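Local coordinates for protein 5-methylthioribose-1-phosphate isomerase (Saccharomyces cerevisiae, PDB 1W2W) that catalyses the interconversion of 5-methylthioribose 1-phosphate and 5-methylthioribulose 1-phosphate in the methionine salvage pathway, the chain here being the N-terminal part of the enzyme, at residues Lys97-Leu102 / Glu118-Leu123; Thr66-Ile71 / Ser127-Phe132; Glu4-Asp9 / Gly60-Leu65. All blocks are in the same frame, centred on the assembly; numbering follows the deposited sequence.

Contact 1: residues Lys97-Leu102 / Glu118-Leu123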
ATOM      1  N   LYS A  97      -0.266 -18.937  35.140  1.00 19.52           N
ATOM      2  CA  LYS A  97      -1.487 -18.693  34.379  1.00 20.25           C
ATOM      3  C   LYS A  97      -1.415 -17.323  33.702  1.00 19.57           C
ATOM      4  O   LYS A  97      -1.802 -17.166  32.544  1.00 19.51           O
ATOM      5  CB  LYS A  97      -2.697 -18.783  35.311  1.00 21.33           C
ATOM      6  CG  LYS A  97      -4.057 -18.576  34.652  1.00 23.52           C
ATOM      7  CD  LYS A  97      -5.171 -18.975  35.632  1.00 29.91           C
ATOM      8  CE  LYS A  97      -5.756 -17.774  36.358  1.00 31.98           C
ATOM      9  NZ  LYS A  97      -7.084 -17.419  35.762  1.00 35.70           N
ATOM     10  N   ARG A  98      -0.906 -16.334  34.425  1.00 18.66           N
ATOM     11  CA  ARG A  98      -0.807 -14.988  33.874  1.00 17.93           C
ATOM     12  C   ARG A  98       0.284 -14.881  32.801  1.00 17.69           C
ATOM     13  O   ARG A  98       0.145 -14.106  31.847  1.00 15.96           O
ATOM     14  CB  ARG A  98      -0.652 -13.955  34.994  1.00 18.72           C
ATOM     15  CG  ARG A  98      -1.980 -13.737  35.712  1.00 19.77           C
ATOM     16  CD  ARG A  98      -1.890 -12.883  36.945  1.00 21.25           C
ATOM     17  NE  ARG A  98      -1.666 -11.472  36.626  1.00 19.37           N
ATOM     18  CZ  ARG A  98      -2.556 -10.682  36.049  1.00 18.67           C
ATOM     19  NH1 ARG A  98      -3.752 -11.149  35.707  1.00 21.52           N
ATOM     20  NH2 ARG A  98      -2.252  -9.415  35.820  1.00 19.25           N
ATOM     21  N   LEU A  99       1.347 -15.672  32.941  1.00 16.78           N
ATOM     22  CA  LEU A  99       2.327 -15.819  31.858  1.00 16.24           C
ATOM     23  C   LEU A  99       1.742 -16.436  30.592  1.00 17.19           C
ATOM     24  O   LEU A  99       2.045 -15.996  29.480  1.00 15.69           O
ATOM     25  CB  LEU A  99       3.575 -16.577  32.328  1.00 15.86           C
ATOM     26  CG  LEU A  99       4.392 -15.939  33.452  1.00 14.62           C
ATOM     27  CD1 LEU A  99       5.442 -16.932  33.954  1.00 14.91           C
ATOM     28  CD2 LEU A  99       5.057 -14.645  32.964  1.00 16.19           C
ATOM     29  N   ASP A 100       0.901 -17.451  30.747  1.00 16.55           N
ATOM     30  CA  ASP A 100       0.154 -17.992  29.614  1.00 17.09           C
ATOM     31  C   ASP A 100      -0.801 -16.981  28.972  1.00 15.66           C
ATOM     32  O   ASP A 100      -0.936 -16.939  27.749  1.00 14.78           O
ATOM     33  CB  ASP A 100      -0.586 -19.287  29.999  1.00 17.01           C
ATOM     34  CG  ASP A 100       0.362 -20.400  30.444  1.00 21.09           C
ATOM     35  OD1 ASP A 100       1.584 -20.310  30.188  1.00 22.42           O
ATOM     36  OD2 ASP A 100      -0.031 -21.412  31.069  1.00 21.43           O
ATOM     37  N   PHE A 101      -1.460 -16.164  29.793  1.00 14.34           N
ATOM     38  CA  PHE A 101      -2.315 -15.087  29.290  1.00 15.41           C
ATOM     39  C   PHE A 101      -1.474 -14.129  28.438  1.00 14.88           C
ATOM     40  O   PHE A 101      -1.828 -13.817  27.288  1.00 14.35           O
ATOM     41  CB  PHE A 101      -2.961 -14.367  30.479  1.00 15.16           C
ATOM     42  CG  PHE A 101      -3.743 -13.136  30.115  1.00 17.20           C
ATOM     43  CD1 PHE A 101      -4.790 -13.200  29.206  1.00 19.18           C
ATOM     44  CD2 PHE A 101      -3.423 -11.917  30.690  1.00 17.91           C
ATOM     45  CE1 PHE A 101      -5.509 -12.063  28.875  1.00 21.73           C
ATOM     46  CE2 PHE A 101      -4.143 -10.774  30.364  1.00 20.93           C
ATOM     47  CZ  PHE A 101      -5.186 -10.850  29.458  1.00 20.36           C
ATOM     48  N   LEU A 102      -0.355 -13.682  29.000  1.00 13.83           N
ATOM     49  CA  LEU A 102       0.539 -12.750  28.295  1.00 13.17           C
ATOM     50  C   LEU A 102       0.982 -13.324  26.952  1.00 13.82           C
ATOM     51  O   LEU A 102       0.970 -12.623  25.933  1.00 13.96           O
ATOM     52  CB  LEU A 102       1.770 -12.438  29.155  1.00 14.29           C
ATOM     53  CG  LEU A 102       2.783 -11.442  28.577  1.00 12.99           C
ATOM     54  CD1 LEU A 102       2.049 -10.142  28.263  1.00 14.77           C
ATOM     55  CD2 LEU A 102       3.873 -11.176  29.611  1.00 13.86           C
ATOM     56  N   GLU A 118      12.046 -18.741  29.262  1.00 16.65           N
ATOM     57  CA  GLU A 118      13.168 -18.462  30.140  1.00 18.32           C
ATOM     58  C   GLU A 118      12.672 -17.953  31.490  1.00 17.08           C
ATOM     59  O   GLU A 118      13.179 -18.377  32.533  1.00 18.67           O
ATOM     60  CB  GLU A 118      14.133 -17.462  29.502  1.00 18.85           C
ATOM     61  CG  GLU A 118      15.465 -17.311  30.229  1.00 24.86           C
ATOM     62  CD  GLU A 118      16.061 -18.628  30.700  1.00 29.51           C
ATOM     63  OE1 GLU A 118      16.170 -19.578  29.892  1.00 31.73           O
ATOM     64  OE2 GLU A 118      16.429 -18.708  31.888  1.00 31.89           O
ATOM     65  N   ILE A 119      11.681 -17.060  31.477  1.00 16.57           N
ATOM     66  CA  ILE A 119      11.144 -16.548  32.742  1.00 15.08           C
ATOM     67  C   ILE A 119      10.527 -17.687  33.568  1.00 16.24           C
ATOM     68  O   ILE A 119      10.715 -17.741  34.792  1.00 15.60           O
ATOM     69  CB  ILE A 119      10.141 -15.404  32.522  1.00 15.64           C
ATOM     70  CG1 ILE A 119      10.863 -14.174  31.954  1.00 14.46           C
ATOM     71  CG2 ILE A 119       9.391 -15.083  33.836  1.00 13.54           C
ATOM     72  CD1 ILE A 119       9.944 -13.100  31.374  1.00 16.69           C
ATOM     73  N   LYS A 120       9.807 -18.592  32.909  1.00 15.86           N
ATOM     74  CA  LYS A 120       9.276 -19.772  33.607  1.00 18.39           C
ATOM     75  C   LYS A 120      10.371 -20.653  34.214  1.00 18.79           C
ATOM     76  O   LYS A 120      10.211 -21.188  35.325  1.00 19.24           O
ATOM     77  CB  LYS A 120       8.384 -20.609  32.695  1.00 16.38           C
ATOM     78  CG  LYS A 120       7.013 -20.006  32.472  1.00 19.77           C
ATOM     79  CD  LYS A 120       6.091 -21.000  31.797  1.00 21.58           C
ATOM     80  CE  LYS A 120       4.740 -20.385  31.510  1.00 22.87           C
ATOM     81  NZ  LYS A 120       3.805 -21.474  31.122  1.00 24.16           N
ATOM     82  N   ASN A 121      11.474 -20.814  33.487  1.00 19.93           N
ATOM     83  CA  ASN A 121      12.622 -21.550  34.010  1.00 20.98           C
ATOM     84  C   ASN A 121      13.227 -20.866  35.227  1.00 20.85           C
ATOM     85  O   ASN A 121      13.631 -21.520  36.198  1.00 20.62           O
ATOM     86  CB  ASN A 121      13.697 -21.713  32.933  1.00 21.99           C
ATOM     87  CG  ASN A 121      13.347 -22.791  31.930  1.00 24.90           C
ATOM     88  OD1 ASN A 121      12.552 -23.689  32.221  1.00 27.13           O
ATOM     89  ND2 ASN A 121      13.931 -22.706  30.741  1.00 28.92           N
ATOM     90  N   ILE A 122      13.293 -19.540  35.181  1.00 20.05           N
ATOM     91  CA  ILE A 122      13.731 -18.792  36.346  1.00 19.24           C
ATOM     92  C   ILE A 122      12.755 -18.982  37.505  1.00 19.50           C
ATOM     93  O   ILE A 122      13.179 -19.190  38.644  1.00 21.36           O
ATOM     94  CB  ILE A 122      13.922 -17.306  36.019  1.00 19.03           C
ATOM     95  CG1 ILE A 122      15.098 -17.145  35.046  1.00 18.51           C
ATOM     96  CG2 ILE A 122      14.207 -16.516  37.301  1.00 19.58           C
ATOM     97  CD1 ILE A 122      15.200 -15.743  34.458  1.00 18.64           C
ATOM     98  N   LEU A 123      11.459 -18.915  37.221  1.00 18.98           N
ATOM     99  CA  LEU A 123      10.458 -19.065  38.275  1.00 19.24           C
ATOM    100  C   LEU A 123      10.597 -20.427  38.952  1.00 21.04           C
ATOM    101  O   LEU A 123      10.497 -20.529  40.179  1.00 20.60           O
ATOM    102  CB  LEU A 123       9.049 -18.892  37.713  1.00 19.35           C
ATOM    103  CG  LEU A 123       7.872 -18.921  38.685  1.00 17.15           C
ATOM    104  CD1 LEU A 123       7.994 -17.911  39.812  1.00 16.23           C
ATOM    105  CD2 LEU A 123       6.562 -18.745  37.934  1.00 18.42           C
TER
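Lys120 reaches across to Leu99 and Asp100, and its side chain, traced outward, takes part in two of the three residue pairs of the contact. CB turns CG beside the backbone N (chi1 -76°), and from there the chain runs extended to its amino group. CG lies against the methyl Leu99 CD1 at 3.8 Å, while Leu99 runs past in the reverse direction. Further along, CE passes Leu99 CB at 4.1 Å, so the leucine flanks two separate methylenes of the lysine. At the tip, NZ donates to Asp100 OD1 at 2.7 Å in a salt bridge that takes the syn lone pair, the one facing OD2; OD2 itself is 3.8 Å from NZ. Lysine and aspartate side chains meet nearly at right angles.

The axes of segments 97-102 and 118-123 run at 174° to each other, 11.4 Å apart at closest approach; the segments belong to helices 88-103 and 111-124, which follow each other as an antiparallel helical hairpin. The extended lysine bridges that spacing to reach Asp100. On the inner side Ile119 CG2 adds a looser apolar touch to Leu99 CD1 at 4.4 Å, whereas Asp100 sits on the exposed margin.

Contact 2: residues Thr66-Ile71 / Ser127-Phe132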
ATOM      1  N   THR A  66       7.336  -5.665  36.774  1.00 12.85           N
ATOM      2  CA  THR A  66       6.558  -4.637  37.469  1.00 14.00           C
ATOM      3  C   THR A  66       5.435  -5.265  38.294  1.00 14.66           C
ATOM      4  O   THR A  66       5.120  -4.772  39.382  1.00 15.82           O
ATOM      5  CB  THR A  66       5.987  -3.557  36.516  1.00 13.63           C
ATOM      6  OG1 THR A  66       5.247  -4.171  35.459  1.00 13.96           O
ATOM      7  CG2 THR A  66       7.089  -2.800  35.803  1.00 15.13           C
ATOM      8  N   GLU A  67       4.838  -6.342  37.786  1.00 13.71           N
ATOM      9  CA  GLU A  67       3.771  -7.019  38.519  1.00 15.37           C
ATOM     10  C   GLU A  67       4.280  -7.613  39.830  1.00 16.44           C
ATOM     11  O   GLU A  67       3.660  -7.432  40.886  1.00 16.57           O
ATOM     12  CB  GLU A  67       3.068  -8.094  37.685  1.00 15.19           C
ATOM     13  CG  GLU A  67       2.017  -8.839  38.498  1.00 14.88           C
ATOM     14  CD  GLU A  67       0.894  -9.385  37.648  1.00 16.19           C
ATOM     15  OE1 GLU A  67       0.452 -10.523  37.905  1.00 16.44           O
ATOM     16  OE2 GLU A  67       0.448  -8.675  36.721  1.00 16.67           O
ATOM     17  N   VAL A  68       5.406  -8.321  39.786  1.00 16.91           N
ATOM     18  CA  VAL A  68       5.866  -8.967  41.014  1.00 18.25           C
ATOM     19  C   VAL A  68       6.349  -7.939  42.023  1.00 18.07           C
ATOM     20  O   VAL A  68       6.229  -8.136  43.240  1.00 16.86           O
ATOM     21  CB  VAL A  68       6.917 -10.064  40.769  1.00 19.29           C
ATOM     22  CG1 VAL A  68       6.357 -11.165  39.863  1.00 20.64           C
ATOM     23  CG2 VAL A  68       8.169  -9.474  40.213  1.00 19.63           C
ATOM     24  N   GLN A  69       6.884  -6.825  41.530  1.00 16.65           N
ATOM     25  CA  GLN A  69       7.305  -5.762  42.435  1.00 16.93           C
ATOM     26  C   GLN A  69       6.130  -5.025  43.048  1.00 18.55           C
ATOM     27  O   GLN A  69       6.190  -4.609  44.207  1.00 18.99           O
ATOM     28  CB  GLN A  69       8.280  -4.801  41.756  1.00 16.22           C
ATOM     29  CG  GLN A  69       9.525  -5.550  41.288  1.00 14.22           C
ATOM     30  CD  GLN A  69      10.668  -4.638  40.928  1.00 14.77           C
ATOM     31  OE1 GLN A  69      10.451  -3.502  40.490  1.00 13.98           O
ATOM     32  NE2 GLN A  69      11.890  -5.118  41.117  1.00 15.08           N
ATOM     33  N   LEU A  70       5.058  -4.880  42.279  1.00 19.00           N
ATOM     34  CA  LEU A  70       3.841  -4.265  42.794  1.00 21.25           C
ATOM     35  C   LEU A  70       3.211  -5.124  43.894  1.00 22.56           C
ATOM     36  O   LEU A  70       2.770  -4.605  44.919  1.00 22.98           O
ATOM     37  CB  LEU A  70       2.840  -4.028  41.658  1.00 20.87           C
ATOM     38  CG  LEU A  70       1.520  -3.326  41.993  1.00 21.53           C
ATOM     39  CD1 LEU A  70       1.761  -2.064  42.790  1.00 21.99           C
ATOM     40  CD2 LEU A  70       0.733  -3.010  40.724  1.00 22.05           C
ATOM     41  N   ILE A  71       3.156  -6.435  43.699  1.00 24.09           N
ATOM     42  CA  ILE A  71       2.504  -7.261  44.707  1.00 27.35           C
ATOM     43  C   ILE A  71       3.336  -7.334  45.988  1.00 28.39           C
ATOM     44  O   ILE A  71       2.799  -7.579  47.073  1.00 30.39           O
ATOM     45  CB  ILE A  71       2.121  -8.654  44.163  1.00 27.16           C
ATOM     46  CG1 ILE A  71       3.353  -9.458  43.759  1.00 28.68           C
ATOM     47  CG2 ILE A  71       1.197  -8.519  42.964  1.00 27.46           C
ATOM     48  CD1 ILE A  71       3.018 -10.746  43.037  1.00 29.36           C
ATOM     49  N   SER A 127      13.335 -19.864  45.048  1.00 25.83           N
ATOM     50  CA  SER A 127      12.763 -20.471  46.250  1.00 26.44           C
ATOM     51  C   SER A 127      11.570 -19.699  46.807  1.00 26.00           C
ATOM     52  O   SER A 127      10.755 -20.261  47.549  1.00 26.20           O
ATOM     53  CB  SER A 127      13.825 -20.664  47.328  1.00 27.33           C
ATOM     54  OG  SER A 127      14.707 -19.560  47.351  1.00 29.53           O
ATOM     55  N   ASP A 128      11.474 -18.417  46.453  1.00 24.41           N
ATOM     56  CA  ASP A 128      10.375 -17.558  46.896  1.00 24.67           C
ATOM     57  C   ASP A 128      10.261 -16.355  45.970  1.00 24.44           C
ATOM     58  O   ASP A 128      11.102 -16.187  45.088  1.00 23.11           O
ATOM     59  CB  ASP A 128      10.584 -17.078  48.334  1.00 25.45           C
ATOM     60  CG  ASP A 128      11.980 -16.550  48.578  1.00 26.79           C
ATOM     61  OD1 ASP A 128      12.423 -15.630  47.857  1.00 25.73           O
ATOM     62  OD2 ASP A 128      12.718 -16.993  49.483  1.00 30.40           O
ATOM     63  N   LEU A 129       9.235 -15.529  46.175  1.00 23.32           N
ATOM     64  CA  LEU A 129       9.022 -14.351  45.333  1.00 23.77           C
ATOM     65  C   LEU A 129      10.218 -13.400  45.316  1.00 23.79           C
ATOM     66  O   LEU A 129      10.595 -12.884  44.251  1.00 22.17           O
ATOM     67  CB  LEU A 129       7.744 -13.604  45.738  1.00 23.71           C
ATOM     68  CG  LEU A 129       7.270 -12.524  44.758  1.00 25.60           C
ATOM     69  CD1 LEU A 129       6.845 -13.158  43.438  1.00 25.06           C
ATOM     70  CD2 LEU A 129       6.128 -11.721  45.366  1.00 26.51           C
ATOM     71  N   LYS A 130      10.811 -13.156  46.483  1.00 23.21           N
ATOM     72  CA  LYS A 130      11.972 -12.273  46.569  1.00 25.09           C
ATOM     73  C   LYS A 130      13.103 -12.710  45.638  1.00 23.76           C
ATOM     74  O   LYS A 130      13.688 -11.890  44.931  1.00 25.39           O
ATOM     75  CB  LYS A 130      12.497 -12.180  48.010  1.00 25.76           C
ATOM     76  CG  LYS A 130      13.291 -10.907  48.302  1.00 28.85           C
ATOM     77  CD  LYS A 130      13.879 -10.925  49.715  1.00 33.44           C
ATOM     78  CE  LYS A 130      15.386 -10.653  49.691  1.00 35.99           C
ATOM     79  NZ  LYS A 130      15.778  -9.444  50.482  1.00 36.71           N
ATOM     80  N   ALA A 131      13.413 -14.002  45.643  1.00 23.22           N
ATOM     81  CA  ALA A 131      14.480 -14.519  44.793  1.00 20.72           C
ATOM     82  C   ALA A 131      14.109 -14.366  43.320  1.00 20.40           C
ATOM     83  O   ALA A 131      14.950 -13.986  42.502  1.00 18.25           O
ATOM     84  CB  ALA A 131      14.772 -15.973  45.121  1.00 21.92           C
ATOM     85  N   PHE A 132      12.858 -14.669  42.994  1.00 18.43           N
ATOM     86  CA  PHE A 132      12.368 -14.542  41.621  1.00 17.91           C
ATOM     87  C   PHE A 132      12.512 -13.099  41.140  1.00 18.57           C
ATOM     88  O   PHE A 132      12.975 -12.847  40.025  1.00 17.50           O
ATOM     89  CB  PHE A 132      10.912 -14.995  41.523  1.00 17.50           C
ATOM     90  CG  PHE A 132      10.321 -14.867  40.148  1.00 17.35           C
ATOM     91  CD1 PHE A 132      10.852 -15.578  39.075  1.00 15.51           C
ATOM     92  CD2 PHE A 132       9.238 -14.031  39.921  1.00 16.87           C
ATOM     93  CE1 PHE A 132      10.310 -15.460  37.806  1.00 15.47           C
ATOM     94  CE2 PHE A 132       8.689 -13.908  38.648  1.00 15.58           C
ATOM     95  CZ  PHE A 132       9.220 -14.620  37.594  1.00 14.32           C
TER
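Val68 is the first residue of 66-71 to touch the other segment, meeting both Leu129 and Phe132. Its CB lies 4.1 Å from Leu129 CD1, and its CG1 comes up to the rim of the Phe132 ring, 3.8 Å from CE2. This methyl stands in the ring plane, an edge approach by Val68 in which the methyl does not lie over a face of the ring, and the two side chains cross at about a right angle. Phe132 presents that edge with CG anti to its backbone N (chi1 179°).

Gln69, which points away from this contact, ties the helix to Asp133 and to the backbone of Pro13 and Val16. The spacing from Val68 to Ile71 is nearly a full helical turn, which puts both on one face of helix 53-73, here packed against the first turn of the long helix 129-168. That turn is N-capped by Asp128, whose OD1 accepts from Ala131 N at 2.9 Å with an N-H...O angle of 159°.

Ile71 then takes the other branch of Leu129: its CG1 is 3.9 Å and its CD1 4.0 Å from Leu129 CD2. The leucine thus straddles the pair, one methyl on each residue, and an alanine here would probably leave Val68 CB and Ile71 CG1 without their apolar partner and open a gap at the start of the helix. Leu129 also rests on Trp88, and the Phe132 ring is enclosed further by Leu95 and Ile122.

Contact 3: residues Glu4-Asp9 / Gly60-Leu65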
ATOM      1  N   GLU A   4      12.805   5.961  21.487  1.00  5.09           N
ATOM      2  CA  GLU A   4      12.906   4.859  22.432  1.00  6.38           C
ATOM      3  C   GLU A   4      11.512   4.273  22.685  1.00  5.58           C
ATOM      4  O   GLU A   4      10.672   4.913  23.305  1.00  5.93           O
ATOM      5  CB  GLU A   4      13.575   5.324  23.736  1.00  7.05           C
ATOM      6  CG  GLU A   4      13.688   4.239  24.802  1.00 10.67           C
ATOM      7  CD  GLU A   4      14.691   4.527  25.917  1.00 14.69           C
ATOM      8  OE1 GLU A   4      14.854   5.700  26.338  1.00 16.17           O
ATOM      9  OE2 GLU A   4      15.324   3.554  26.387  1.00 14.57           O
ATOM     10  N   ALA A   5      11.264   3.061  22.193  1.00  5.70           N
ATOM     11  CA  ALA A   5       9.947   2.437  22.342  1.00  4.61           C
ATOM     12  C   ALA A   5       9.623   2.169  23.801  1.00  4.20           C
ATOM     13  O   ALA A   5       8.469   2.280  24.218  1.00  5.25           O
ATOM     14  CB  ALA A   5       9.868   1.138  21.555  1.00  5.14           C
ATOM     15  N   ILE A   6      10.642   1.818  24.572  1.00  3.92           N
ATOM     16  CA  ILE A   6      10.433   1.363  25.944  1.00  4.49           C
ATOM     17  C   ILE A   6      11.375   2.128  26.851  1.00  4.77           C
ATOM     18  O   ILE A   6      12.586   2.109  26.641  1.00  6.22           O
ATOM     19  CB  ILE A   6      10.685  -0.161  26.037  1.00  4.91           C
ATOM     20  CG1 ILE A   6       9.642  -0.913  25.197  1.00  4.38           C
ATOM     21  CG2 ILE A   6      10.645  -0.638  27.501  1.00  5.80           C
ATOM     22  CD1 ILE A   6      10.054  -2.343  24.864  1.00  7.10           C
ATOM     23  N   VAL A   7      10.820   2.813  27.845  1.00  3.63           N
ATOM     24  CA  VAL A   7      11.657   3.566  28.766  1.00  4.02           C
ATOM     25  C   VAL A   7      11.662   2.818  30.092  1.00  4.13           C
ATOM     26  O   VAL A   7      10.655   2.804  30.811  1.00  6.46           O
ATOM     27  CB  VAL A   7      11.172   5.004  28.942  1.00  2.88           C
ATOM     28  CG1 VAL A   7      12.101   5.762  29.902  1.00  3.15           C
ATOM     29  CG2 VAL A   7      11.143   5.717  27.578  1.00  3.32           C
ATOM     30  N   PHE A   8      12.817   2.224  30.383  1.00  4.18           N
ATOM     31  CA  PHE A   8      13.018   1.323  31.517  1.00  4.30           C
ATOM     32  C   PHE A   8      13.989   1.981  32.492  1.00  4.87           C
ATOM     33  O   PHE A   8      15.186   2.049  32.223  1.00  6.40           O
ATOM     34  CB  PHE A   8      13.605  -0.001  30.994  1.00  4.29           C
ATOM     35  CG  PHE A   8      14.032  -0.953  32.072  1.00  4.23           C
ATOM     36  CD1 PHE A   8      13.342  -1.024  33.273  1.00  4.99           C
ATOM     37  CD2 PHE A   8      15.129  -1.790  31.883  1.00  3.79           C
ATOM     38  CE1 PHE A   8      13.745  -1.909  34.271  1.00  6.29           C
ATOM     39  CE2 PHE A   8      15.532  -2.675  32.863  1.00  4.75           C
ATOM     40  CZ  PHE A   8      14.839  -2.738  34.063  1.00  6.10           C
ATOM     41  N   ASP A   9      13.484   2.490  33.614  1.00  5.27           N
ATOM     42  CA  ASP A   9      14.364   3.045  34.632  1.00  5.35           C
ATOM     43  C   ASP A   9      14.710   1.933  35.616  1.00  6.08           C
ATOM     44  O   ASP A   9      13.870   1.520  36.424  1.00  6.03           O
ATOM     45  CB  ASP A   9      13.644   4.185  35.351  1.00  5.68           C
ATOM     46  CG  ASP A   9      14.500   4.861  36.392  1.00  5.84           C
ATOM     47  OD1 ASP A   9      15.613   4.390  36.722  1.00  4.78           O
ATOM     48  OD2 ASP A   9      14.115   5.902  36.947  1.00  5.95           O
ATOM     49  N   GLY A  60       6.745  -7.346  27.442  1.00 11.29           N
ATOM     50  CA  GLY A  60       6.134  -8.502  28.092  1.00 10.82           C
ATOM     51  C   GLY A  60       6.908  -8.926  29.335  1.00 12.07           C
ATOM     52  O   GLY A  60       6.333  -9.061  30.429  1.00 11.22           O
ATOM     53  N   SER A  61       8.212  -9.135  29.159  1.00 11.25           N
ATOM     54  CA  SER A  61       9.108  -9.498  30.249  1.00 12.45           C
ATOM     55  C   SER A  61       9.086  -8.452  31.371  1.00 13.06           C
ATOM     56  O   SER A  61       8.968  -8.797  32.541  1.00 13.48           O
ATOM     57  CB  SER A  61      10.534  -9.687  29.723  1.00 13.15           C
ATOM     58  OG  SER A  61      10.576 -10.755  28.789  1.00 13.45           O
ATOM     59  N   LEU A  62       9.197  -7.179  31.009  1.00 11.97           N
ATOM     60  CA  LEU A  62       9.177  -6.095  31.979  1.00 12.86           C
ATOM     61  C   LEU A  62       7.868  -6.049  32.763  1.00 12.45           C
ATOM     62  O   LEU A  62       7.878  -5.751  33.964  1.00 12.34           O
ATOM     63  CB  LEU A  62       9.452  -4.738  31.319  1.00 12.34           C
ATOM     64  CG  LEU A  62      10.908  -4.496  30.926  1.00 11.93           C
ATOM     65  CD1 LEU A  62      10.992  -3.253  30.051  1.00 14.38           C
ATOM     66  CD2 LEU A  62      11.790  -4.324  32.150  1.00 14.23           C
ATOM     67  N   SER A  63       6.750  -6.349  32.105  1.00 12.67           N
ATOM     68  CA  SER A  63       5.451  -6.281  32.775  1.00 13.49           C
ATOM     69  C   SER A  63       5.312  -7.350  33.864  1.00 13.87           C
ATOM     70  O   SER A  63       4.575  -7.155  34.835  1.00 14.79           O
ATOM     71  CB  SER A  63       4.283  -6.339  31.778  1.00 13.22           C
ATOM     72  OG  SER A  63       4.025  -7.667  31.346  1.00 13.94           O
ATOM     73  N   VAL A  64       6.014  -8.469  33.703  1.00 13.82           N
ATOM     74  CA  VAL A  64       6.063  -9.490  34.755  1.00 13.56           C
ATOM     75  C   VAL A  64       6.831  -8.936  35.959  1.00 13.97           C
ATOM     76  O   VAL A  64       6.421  -9.092  37.123  1.00 13.76           O
ATOM     77  CB  VAL A  64       6.737 -10.783  34.247  1.00 12.58           C
ATOM     78  CG1 VAL A  64       6.678 -11.870  35.322  1.00 13.70           C
ATOM     79  CG2 VAL A  64       6.065 -11.298  32.983  1.00 12.41           C
ATOM     80  N   LEU A  65       7.951  -8.274  35.691  1.00 13.99           N
ATOM     81  CA  LEU A  65       8.736  -7.687  36.770  1.00 13.32           C
ATOM     82  C   LEU A  65       7.973  -6.578  37.498  1.00 13.66           C
ATOM     83  O   LEU A  65       7.956  -6.544  38.729  1.00 14.04           O
ATOM     84  CB  LEU A  65      10.103  -7.189  36.278  1.00 13.05           C
ATOM     85  CG  LEU A  65      10.976  -6.475  37.327  1.00 12.16           C
ATOM     86  CD1 LEU A  65      11.346  -7.424  38.478  1.00 13.83           C
ATOM     87  CD2 LEU A  65      12.239  -5.916  36.682  1.00 12.74           C
TER
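Leu62 holds CG beside its backbone N (chi1 -75°), and Phe8 swings its ring out anti to its own N (chi1 172°); together these torsions set a leucine methyl over the aromatic face. Leu62 CD2 stands 3.7 Å from the Phe8 ring centroid and 10° off the ring normal, which meets the geometry of a CH-pi contact. The six ring carbons of Phe8 lie 3.8 to 4.2 Å from Leu62 CD2, with CD1 and CE1 nearest, so the methyl is centred with a slight shift to that side.

The other branch of the same leucine serves the strand a second time, with Leu62 CD1 at 3.7 Å from Ile6 CG2. Ile6 and Phe8 alternate with Val7, which points away, so the side chains of Ile6 and Phe8 both point to helix 53-73 and share Leu62. Strand 6-9 is an outer member of the three-stranded antiparallel sheet of the N-terminal part, bonded through its backbone to strand 17-21, and Val18 of that neighbour also touches Leu62. Within the helix, Ser63 OG returns a hydrogen bond of 2.8 Å to Gly60 O, on a turn whose backbone bonds are weak. Beyond the leucine, Phe8 also packs on Ile144 of helix 129-168.

Overall arrangement
Helix 53-73 joins the three contacts: its 60-65 part bears the strand in contact 3, its 66-71 part meets helix 129-168 in contact 2, and both helices of contact 1 pack on it. Centres lie about 13 Å apart for contacts 1 and 2 and about 16 Å for either with contact 3. Contacts 1 and 2 touch through the salt bridge Arg98 NE to Glu67 OE1 (2.7 Å) and through Leu123 CA on Phe132 CD1 (3.6 Å). Contact 3 meets contact 1 where Ile119 CD1 lies 3.5 Å from Ser61 OG. All three lie away from Cys181, the predicted transition-state stabiliser, and join helices and the strand of the N-terminal part.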